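Local coordinates for Rho GTPase-activating protein 5 (Homo sapiens, PDB 5U4V) that probably acts as a GTPase-activating protein for Rho-family GTPases and carries, in this part of the chain, a pseudoGTPase domain built on the G-domain fold, at residues 17-22 with 74-79; 34-39 with 43-48; 130-135 with 140-145. One frame throughout, in Å; residues are numbered along the deposited sequence.

Contact 1 (17-22 with 74-79)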
loop_
_atom_site.group_PDB
_atom_site.type_symbol
_atom_site.label_atom_id
_atom_site.label_comp_id
_atom_site.label_asym_id
_atom_site.label_seq_id
_atom_site.Cartn_x
_atom_site.Cartn_y
_atom_site.Cartn_z
ATOM N N ASP A 17 -2.281 13.712 3.935
ATOM C CA ASP A 17 -3.106 14.683 3.192
ATOM C C ASP A 17 -4.112 13.985 2.268
ATOM O O ASP A 17 -4.127 14.201 1.053
ATOM C CB ASP A 17 -2.223 15.695 2.420
ATOM C CG ASP A 17 -1.789 16.897 3.261
ATOM O OD1 ASP A 17 -1.808 16.851 4.510
ATOM O OD2 ASP A 17 -1.432 17.946 2.644
ATOM N N GLY A 18 -4.925 13.119 2.865
ATOM C CA GLY A 18 -6.062 12.491 2.171
ATOM C C GLY A 18 -5.658 11.488 1.097
ATOM O O GLY A 18 -6.508 10.931 0.397
ATOM N N LEU A 19 -4.345 11.291 0.955
ATOM C CA LEU A 19 -3.796 10.441 -0.098
ATOM C C LEU A 19 -4.288 8.982 0.034
ATOM O O LEU A 19 -4.582 8.319 -0.941
ATOM C CB LEU A 19 -2.283 10.493 -0.042
ATOM C CG LEU A 19 -1.523 10.141 -1.310
ATOM C CD1 LEU A 19 -1.959 11.016 -2.450
ATOM C CD2 LEU A 19 -0.039 10.404 -1.034
ATOM N N ALA A 20 -4.369 8.518 1.268
ATOM C CA ALA A 20 -4.858 7.190 1.557
ATOM C C ALA A 20 -6.353 7.079 1.284
ATOM O O ALA A 20 -6.853 6.003 1.028
ATOM C CB ALA A 20 -4.548 6.782 2.991
ATOM N N GLN A 21 -7.046 8.214 1.303
ATOM C CA GLN A 21 -8.480 8.195 1.128
ATOM C C GLN A 21 -8.851 8.153 -0.338
ATOM O O GLN A 21 -9.831 7.482 -0.743
ATOM C CB GLN A 21 -9.115 9.400 1.816
ATOM C CG GLN A 21 -10.641 9.379 1.727
ATOM C CD GLN A 21 -11.179 8.068 2.279
ATOM O OE1 GLN A 21 -10.928 7.734 3.430
ATOM N NE2 GLN A 21 -11.887 7.300 1.448
ATOM N N GLU A 22 -8.106 8.900 -1.137
ATOM C CA GLU A 22 -8.328 8.972 -2.578
ATOM C C GLU A 22 -8.089 7.596 -3.188
ATOM O O GLU A 22 -8.842 7.146 -4.051
ATOM C CB GLU A 22 -7.438 10.025 -3.234
ATOM C CG GLU A 22 -7.917 11.455 -3.055
ATOM C CD GLU A 22 -6.766 12.444 -2.814
ATOM O OE1 GLU A 22 -6.345 13.164 -3.770
ATOM O OE2 GLU A 22 -6.228 12.461 -1.668
ATOM N N VAL A 74 1.256 4.896 0.434
ATOM C CA VAL A 74 1.153 5.789 -0.720
ATOM C C VAL A 74 1.791 7.121 -0.318
ATOM O O VAL A 74 1.632 7.597 0.792
ATOM C CB VAL A 74 -0.335 6.045 -1.123
ATOM C CG1 VAL A 74 -0.484 6.733 -2.472
ATOM C CG2 VAL A 74 -1.111 4.774 -1.093
ATOM N N PHE A 75 2.522 7.700 -1.253
ATOM C CA PHE A 75 3.183 8.984 -1.088
ATOM C C PHE A 75 3.331 9.603 -2.480
ATOM O O PHE A 75 3.382 8.870 -3.498
ATOM C CB PHE A 75 4.557 8.803 -0.416
ATOM C CG PHE A 75 5.525 7.987 -1.218
ATOM C CD1 PHE A 75 5.417 6.595 -1.264
ATOM C CD2 PHE A 75 6.517 8.620 -2.014
ATOM C CE1 PHE A 75 6.292 5.870 -2.052
ATOM C CE2 PHE A 75 7.366 7.867 -2.786
ATOM C CZ PHE A 75 7.271 6.506 -2.791
ATOM N N ASN A 76 3.371 10.938 -2.521
ATOM C CA ASN A 76 3.521 11.669 -3.765
ATOM C C ASN A 76 4.520 12.841 -3.684
ATOM O O ASN A 76 4.560 13.712 -4.560
ATOM C CB ASN A 76 2.148 12.135 -4.270
ATOM C CG ASN A 76 1.516 13.159 -3.394
ATOM O OD1 ASN A 76 1.991 13.432 -2.295
ATOM N ND2 ASN A 76 0.425 13.747 -3.877
ATOM N N SER A 77 5.299 12.882 -2.617
ATOM C CA SER A 77 6.247 13.974 -2.415
ATOM C C SER A 77 7.206 13.619 -1.312
ATOM O O SER A 77 7.104 12.545 -0.696
ATOM C CB SER A 77 5.505 15.275 -2.115
ATOM O OG SER A 77 4.768 15.140 -0.917
ATOM N N ILE A 78 8.154 14.515 -1.075
ATOM C CA ILE A 78 9.144 14.316 -0.012
ATOM C C ILE A 78 8.447 14.246 1.333
ATOM O O ILE A 78 8.788 13.412 2.168
ATOM C CB ILE A 78 10.211 15.416 -0.051
ATOM C CG1 ILE A 78 10.997 15.309 -1.365
ATOM C CG2 ILE A 78 11.169 15.301 1.127
ATOM C CD1 ILE A 78 11.886 16.501 -1.684
ATOM N N GLU A 79 7.459 15.099 1.534
ATOM C CA GLU A 79 6.782 15.149 2.812
ATOM C C GLU A 79 6.052 13.827 3.072
ATOM O O GLU A 79 6.202 13.232 4.148
ATOM C CB GLU A 79 5.824 16.348 2.907
ATOM C CG GLU A 79 5.177 16.439 4.283
ATOM C CD GLU A 79 4.309 17.672 4.499
ATOM O OE1 GLU A 79 4.126 18.473 3.542
ATOM O OE2 GLU A 79 3.819 17.847 5.640
#

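Contact 2 (34-39 with 43-48)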
loop_
_atom_site.group_PDB
_atom_site.type_symbol
_atom_site.label_atom_id
_atom_site.label_comp_id
_atom_site.label_asym_id
_atom_site.label_seq_id
_atom_site.Cartn_x
_atom_site.Cartn_y
_atom_site.Cartn_z
ATOM N N ASP A 34 -19.686 -5.512 -3.982
ATOM C CA ASP A 34 -18.900 -5.254 -2.785
ATOM C C ASP A 34 -17.778 -6.272 -2.682
ATOM O O ASP A 34 -17.468 -6.761 -1.606
ATOM C CB ASP A 34 -19.790 -5.294 -1.521
ATOM C CG ASP A 34 -21.052 -4.446 -1.650
ATOM O OD1 ASP A 34 -21.028 -3.484 -2.430
ATOM O OD2 ASP A 34 -22.066 -4.738 -0.970
ATOM N N GLU A 35 -17.185 -6.614 -3.818
ATOM C CA GLU A 35 -16.105 -7.586 -3.873
ATOM C C GLU A 35 -15.186 -7.238 -5.045
ATOM O O GLU A 35 -15.463 -6.313 -5.794
ATOM C CB GLU A 35 -16.690 -8.975 -4.011
ATOM C CG GLU A 35 -15.803 -10.031 -3.448
ATOM C CD GLU A 35 -16.524 -11.157 -2.740
ATOM O OE1 GLU A 35 -15.795 -12.061 -2.258
ATOM O OE2 GLU A 35 -17.792 -11.163 -2.679
ATOM N N TYR A 36 -14.066 -7.933 -5.191
ATOM C CA TYR A 36 -13.073 -7.511 -6.175
ATOM C C TYR A 36 -12.563 -8.639 -7.012
ATOM O O TYR A 36 -12.296 -9.722 -6.528
ATOM C CB TYR A 36 -11.928 -6.787 -5.507
ATOM C CG TYR A 36 -12.389 -5.604 -4.724
ATOM C CD1 TYR A 36 -12.476 -4.358 -5.324
ATOM C CD2 TYR A 36 -12.785 -5.732 -3.395
ATOM C CE1 TYR A 36 -12.906 -3.252 -4.604
ATOM C CE2 TYR A 36 -13.235 -4.643 -2.676
ATOM C CZ TYR A 36 -13.264 -3.387 -3.273
ATOM O OH TYR A 36 -13.736 -2.295 -2.534
ATOM N N ALA A 37 -12.439 -8.368 -8.296
ATOM C CA ALA A 37 -11.987 -9.342 -9.247
ATOM C C ALA A 37 -10.554 -9.059 -9.641
ATOM O O ALA A 37 -10.205 -7.971 -10.143
ATOM C CB ALA A 37 -12.864 -9.285 -10.453
ATOM N N LEU A 38 -9.707 -10.040 -9.385
ATOM C CA LEU A 38 -8.311 -9.927 -9.734
ATOM C C LEU A 38 -7.801 -11.276 -10.189
ATOM O O LEU A 38 -7.943 -12.275 -9.474
ATOM C CB LEU A 38 -7.469 -9.397 -8.557
ATOM C CG LEU A 38 -5.959 -9.366 -8.808
ATOM C CD1 LEU A 38 -5.576 -8.121 -9.594
ATOM C CD2 LEU A 38 -5.219 -9.385 -7.465
ATOM N N ASP A 39 -7.208 -11.293 -11.391
ATOM C CA ASP A 39 -6.541 -12.468 -11.935
ATOM C C ASP A 39 -7.462 -13.689 -11.992
ATOM O O ASP A 39 -7.030 -14.829 -11.777
ATOM C CB ASP A 39 -5.262 -12.768 -11.131
ATOM C CG ASP A 39 -4.141 -11.744 -11.377
ATOM O OD1 ASP A 39 -4.253 -10.963 -12.352
ATOM O OD2 ASP A 39 -3.136 -11.716 -10.617
ATOM N N TYR A 43 -11.946 -11.371 -4.592
ATOM C CA TYR A 43 -11.465 -11.099 -3.241
ATOM C C TYR A 43 -12.446 -10.158 -2.584
ATOM O O TYR A 43 -12.935 -9.208 -3.238
ATOM C CB TYR A 43 -10.073 -10.460 -3.281
ATOM C CG TYR A 43 -8.993 -11.337 -3.888
ATOM C CD1 TYR A 43 -8.787 -11.379 -5.282
ATOM C CD2 TYR A 43 -8.135 -12.099 -3.065
ATOM C CE1 TYR A 43 -7.794 -12.180 -5.835
ATOM C CE2 TYR A 43 -7.125 -12.883 -3.613
ATOM C CZ TYR A 43 -6.967 -12.920 -4.999
ATOM O OH TYR A 43 -6.000 -13.740 -5.543
ATOM N N GLU A 44 -12.743 -10.394 -1.310
ATOM C CA GLU A 44 -13.361 -9.323 -0.552
ATOM C C GLU A 44 -12.307 -8.534 0.206
ATOM O O GLU A 44 -11.729 -9.027 1.152
ATOM C CB GLU A 44 -14.536 -9.784 0.333
ATOM C CG GLU A 44 -14.287 -10.974 1.242
ATOM C CD GLU A 44 -15.397 -11.125 2.275
ATOM O OE1 GLU A 44 -15.851 -10.087 2.826
ATOM O OE2 GLU A 44 -15.815 -12.278 2.543
ATOM N N LEU A 45 -12.058 -7.322 -0.243
ATOM C CA LEU A 45 -11.084 -6.454 0.396
ATOM C C LEU A 45 -11.789 -5.440 1.283
ATOM O O LEU A 45 -12.817 -4.863 0.920
ATOM C CB LEU A 45 -10.262 -5.735 -0.662
ATOM C CG LEU A 45 -9.474 -6.722 -1.538
ATOM C CD1 LEU A 45 -8.809 -6.032 -2.698
ATOM C CD2 LEU A 45 -8.431 -7.442 -0.676
ATOM N N ASP A 46 -11.228 -5.230 2.460
ATOM C CA ASP A 46 -11.647 -4.128 3.308
ATOM C C ASP A 46 -10.552 -3.105 3.337
ATOM O O ASP A 46 -9.597 -3.220 4.089
ATOM C CB ASP A 46 -11.980 -4.620 4.734
ATOM C CG ASP A 46 -13.257 -5.428 4.801
ATOM O OD1 ASP A 46 -14.027 -5.504 3.817
ATOM O OD2 ASP A 46 -13.509 -6.017 5.869
ATOM N N LEU A 47 -10.719 -2.054 2.554
ATOM C CA LEU A 47 -9.741 -0.986 2.500
ATOM C C LEU A 47 -9.963 0.022 3.596
ATOM O O LEU A 47 -10.973 0.725 3.643
ATOM C CB LEU A 47 -9.741 -0.310 1.135
ATOM C CG LEU A 47 -9.329 -1.349 0.081
ATOM C CD1 LEU A 47 -9.509 -0.796 -1.320
ATOM C CD2 LEU A 47 -7.928 -1.930 0.281
ATOM N N ARG A 48 -8.988 0.101 4.485
ATOM C CA ARG A 48 -9.067 0.998 5.614
ATOM C C ARG A 48 -7.966 2.032 5.548
ATOM O O ARG A 48 -6.846 1.762 5.976
ATOM C CB ARG A 48 -8.912 0.196 6.892
ATOM C CG ARG A 48 -10.029 -0.775 7.174
ATOM C CD ARG A 48 -9.837 -1.429 8.525
ATOM N NE ARG A 48 -10.896 -2.386 8.770
ATOM C CZ ARG A 48 -10.932 -3.232 9.804
ATOM N NH1 ARG A 48 -9.972 -3.243 10.728
ATOM N NH2 ARG A 48 -11.947 -4.079 9.929
#

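Contact 3 (130-135 with 140-145)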
loop_
_atom_site.group_PDB
_atom_site.type_symbol
_atom_site.label_atom_id
_atom_site.label_comp_id
_atom_site.label_asym_id
_atom_site.label_seq_id
_atom_site.Cartn_x
_atom_site.Cartn_y
_atom_site.Cartn_z
ATOM N N GLN A 130 14.580 7.274 -3.169
ATOM C CA GLN A 130 14.383 7.156 -1.733
ATOM C C GLN A 130 13.273 6.176 -1.385
ATOM O O GLN A 130 13.364 5.444 -0.379
ATOM C CB GLN A 130 14.150 8.528 -1.092
ATOM C CG GLN A 130 15.307 9.508 -1.245
ATOM C CD GLN A 130 16.496 9.189 -0.363
ATOM O OE1 GLN A 130 16.455 9.380 0.858
ATOM N NE2 GLN A 130 17.571 8.717 -0.978
ATOM N N GLY A 131 12.249 6.120 -2.241
ATOM C CA GLY A 131 11.189 5.153 -2.029
ATOM C C GLY A 131 11.706 3.729 -2.208
ATOM O O GLY A 131 11.308 2.812 -1.477
ATOM N N GLN A 132 12.591 3.540 -3.185
ATOM C CA GLN A 132 13.170 2.238 -3.463
ATOM C C GLN A 132 14.119 1.761 -2.369
ATOM O O GLN A 132 14.241 0.573 -2.138
ATOM C CB GLN A 132 13.861 2.253 -4.826
ATOM C CG GLN A 132 14.285 0.884 -5.320
ATOM C CD GLN A 132 13.117 -0.082 -5.443
ATOM O OE1 GLN A 132 12.149 0.170 -6.150
ATOM N NE2 GLN A 132 13.202 -1.178 -4.734
ATOM N N GLN A 133 14.791 2.688 -1.694
ATOM C CA GLN A 133 15.608 2.316 -0.546
ATOM C C GLN A 133 14.728 1.991 0.658
ATOM O O GLN A 133 15.023 1.069 1.436
ATOM C CB GLN A 133 16.610 3.401 -0.205
ATOM C CG GLN A 133 17.780 3.487 -1.177
ATOM C CD GLN A 133 18.943 4.324 -0.635
ATOM O OE1 GLN A 133 18.740 5.256 0.145
ATOM N NE2 GLN A 133 20.170 3.999 -1.057
ATOM N N LEU A 134 13.629 2.727 0.791
ATOM C CA LEU A 134 12.671 2.396 1.822
ATOM C C LEU A 134 12.112 1.002 1.528
ATOM O O LEU A 134 12.073 0.150 2.423
ATOM C CB LEU A 134 11.567 3.450 1.936
ATOM C CG LEU A 134 10.497 3.109 2.994
ATOM C CD1 LEU A 134 11.158 2.840 4.347
ATOM C CD2 LEU A 134 9.392 4.163 3.145
ATOM N N ALA A 135 11.717 0.774 0.279
ATOM C CA ALA A 135 11.181 -0.538 -0.134
ATOM C C ALA A 135 12.185 -1.645 0.132
ATOM O O ALA A 135 11.828 -2.711 0.645
ATOM C CB ALA A 135 10.817 -0.516 -1.607
ATOM N N CYS A 140 9.736 -5.026 0.491
ATOM C CA CYS A 140 8.378 -4.957 0.026
ATOM C C CYS A 140 8.371 -4.454 -1.410
ATOM O O CYS A 140 9.285 -3.721 -1.805
ATOM C CB CYS A 140 7.538 -4.040 0.904
ATOM S SG CYS A 140 8.001 -2.296 0.863
ATOM N N PRO A 141 7.362 -4.857 -2.189
ATOM C CA PRO A 141 7.266 -4.325 -3.543
ATOM C C PRO A 141 7.107 -2.810 -3.540
ATOM O O PRO A 141 6.467 -2.238 -2.664
ATOM C CB PRO A 141 6.005 -4.973 -4.109
ATOM C CG PRO A 141 5.866 -6.242 -3.319
ATOM C CD PRO A 141 6.320 -5.862 -1.921
ATOM N N PHE A 142 7.749 -2.175 -4.511
ATOM C CA PHE A 142 7.540 -0.770 -4.754
ATOM C C PHE A 142 6.917 -0.569 -6.131
ATOM O O PHE A 142 7.515 -0.926 -7.136
ATOM C CB PHE A 142 8.863 -0.017 -4.623
ATOM C CG PHE A 142 8.767 1.412 -4.994
ATOM C CD1 PHE A 142 7.890 2.240 -4.346
ATOM C CD2 PHE A 142 9.554 1.935 -6.012
ATOM C CE1 PHE A 142 7.827 3.591 -4.637
ATOM C CE2 PHE A 142 9.496 3.296 -6.337
ATOM C CZ PHE A 142 8.612 4.126 -5.656
ATOM N N VAL A 143 5.727 0.032 -6.143
ATOM C CA VAL A 143 4.960 0.311 -7.367
ATOM C C VAL A 143 4.728 1.790 -7.646
ATOM O O VAL A 143 4.371 2.542 -6.753
ATOM C CB VAL A 143 3.596 -0.450 -7.359
ATOM C CG1 VAL A 143 2.878 -0.271 -8.692
ATOM C CG2 VAL A 143 3.774 -1.957 -7.104
ATOM N N ASP A 144 4.914 2.213 -8.892
ATOM C CA ASP A 144 4.523 3.563 -9.326
ATOM C C ASP A 144 3.142 3.569 -9.974
ATOM O O ASP A 144 2.907 2.832 -10.936
ATOM C CB ASP A 144 5.515 4.127 -10.352
ATOM C CG ASP A 144 6.947 4.078 -9.888
ATOM O OD1 ASP A 144 7.224 4.162 -8.677
ATOM O OD2 ASP A 144 7.817 3.962 -10.756
ATOM N N VAL A 145 2.242 4.421 -9.471
ATOM C CA VAL A 145 0.895 4.566 -10.041
ATOM C C VAL A 145 0.622 5.978 -10.539
ATOM O O VAL A 145 0.259 6.873 -9.758
ATOM C CB VAL A 145 -0.230 4.113 -9.079
ATOM C CG1 VAL A 145 -1.550 4.036 -9.825
ATOM C CG2 VAL A 145 0.118 2.766 -8.454
#

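Contact 1 (17-22 with 74-79)
L19 opens helix 19-28 directly after its N-cap residue G18, and there the helix start faces the end of strand 69-75, where V74 and F75 give way to the loop residue N76. The turn before this helix probably corresponds in topology to the P-loop of active GTPases. L19 is the one residue of 17-22 that makes the close contacts. With CG anti to the backbone N (chi1 -157°), the leucine reaches across with both methyls. CD2 lies against the strand backbone, 3.5 Å from CA of F75, and reaches N76 OD1, while CD1 comes within 3.9 Å of N76 ND2, so the two methyls span the amide. At the branch point, L19 CG meets V74 CG1 at 3.7 Å, an apolar pair at the buried end. On the helix side, G18 O accepts from both Q21 N and E22 N, which ties down the first turn. S77 stands at the N-cap position of helix 78-96, its OG bonded to S80 OG. Strand 69-75 runs between strands 8-14 and 109-114: V74 touches I13 on one and A114 on the other, while F75 turns its side chain away from segment 17-22 and packs on L81 and I84 of helix 78-96.

Contact 2 (34-39 with 43-48)
Y36 and Y43 share the same first torsion, each with CG anti to its carbonyl carbon and beside the backbone N (chi1 -57° for Y36, -63° for Y43). Because their strands run in opposite senses, this sends the two rings apart along the hairpin, Y36 toward L45 and Y43 toward L38, with both side chains on one face of the sheet. The motif is the beta hairpin of strands 36-38 and 41-50, matching the hairpin formed by the second and third strands of a Ras-like G domain. Y36 and Y43 form its antiparallel hydrogen-bonded pair. Y43 N gives to Y36 O at 2.6 Å in a nearly straight bond (164° at the hydrogen), and Y36 N gives back to Y43 O along a more bent path; each donor lies in the carbonyl plane of its acceptor.

The Y36 ring crosses L45 at a slant, its CD2 3.7 Å from L45 CB, and turns an edge to L45 N and Y43 O. It also packs on I27 and R28 of helix 19-28. The bent chain of E35 crosses E44, with E35 OE1 3.7 Å from E44 CB. The two carboxylates stay apart, E35 OE1 being 4.8 Å from E44 OE2, as like charges would be expected to; E44 OE1 has a weak, long ion pair with K8.

At the far end, L38 and Y43 both pack on L167 of helix 156-173, which covers this part of the hairpin. L38 CB stands 3.9 Å from Y43 CE1, and L38 O meets the tyrosine at its edge, in the ring plane, 3.6 Å from that same CE1.

Contact 3 (130-135 with 140-145)
A135 and C140 meet through the backbone: C140 N gives to A135 O at 3.1 Å, a straight bond (167° at the hydrogen) with the donor tilted 26° from the carbonyl plane. It ties the last turns of helix 124-138 to the chain entering strand 142-145, the closing half of a beta-alpha-beta crossover that began at strand 109-114, the sheet neighbour of 142-145. Next to the bond, C140 SG lies 3.8 Å from A135 CA.

F142 fills the angle between helix and strand. CG is anti to the backbone N (chi1 174°), which swings the ring to the helix and lays one face over its backbone, above G131 O and Q132 N. G131 has no side chain to stand in the way. One helical turn on from G131, A135 CB packs on F142 CB at 3.6 Å. Q132 bends round from the solvent side and brings OE1 to F142 CD2 and CB, its amide turned steeply to the ring. Cutting F142 back to an alanine is likely to open a gap between helix and strand, leaving the backbone at G131 and Q132 without its cover and the Q132 amide freer to turn.

Further out, L111 of strand 109-114 touches both A135 and F142, so the neighbouring strand backs the pair. P141 and V143, on either side of F142 in sequence, are held to that strand by backbone bonds with L111. The helix is tied once more by charge, D144 OD2 forming a salt bridge with R128 NH1.

In the fold
All three contacts reach one sheet, but at different depths. Contact 1 is the buried one, a largely apolar meeting of a helix start with an inner strand, with the polar N76 at its exposed edge. Contacts 2 and 3 are only partly buried and sit on opposite sides of the chain's centre, at the outermost strands 36-38 and 142-145. Their chemistry follows: contact 2 is strand pairing with carboxylates beside it, contact 3 a helix packed on a strand through one aromatic ring, with a backbone bond at its turn. Contacts 1 and 3 touch, F75 CZ lying 3.5 Å from F142 CE1, whereas contact 2 touches neither. Along the chain, contact 2 is nested inside contact 1, and contact 3 follows both.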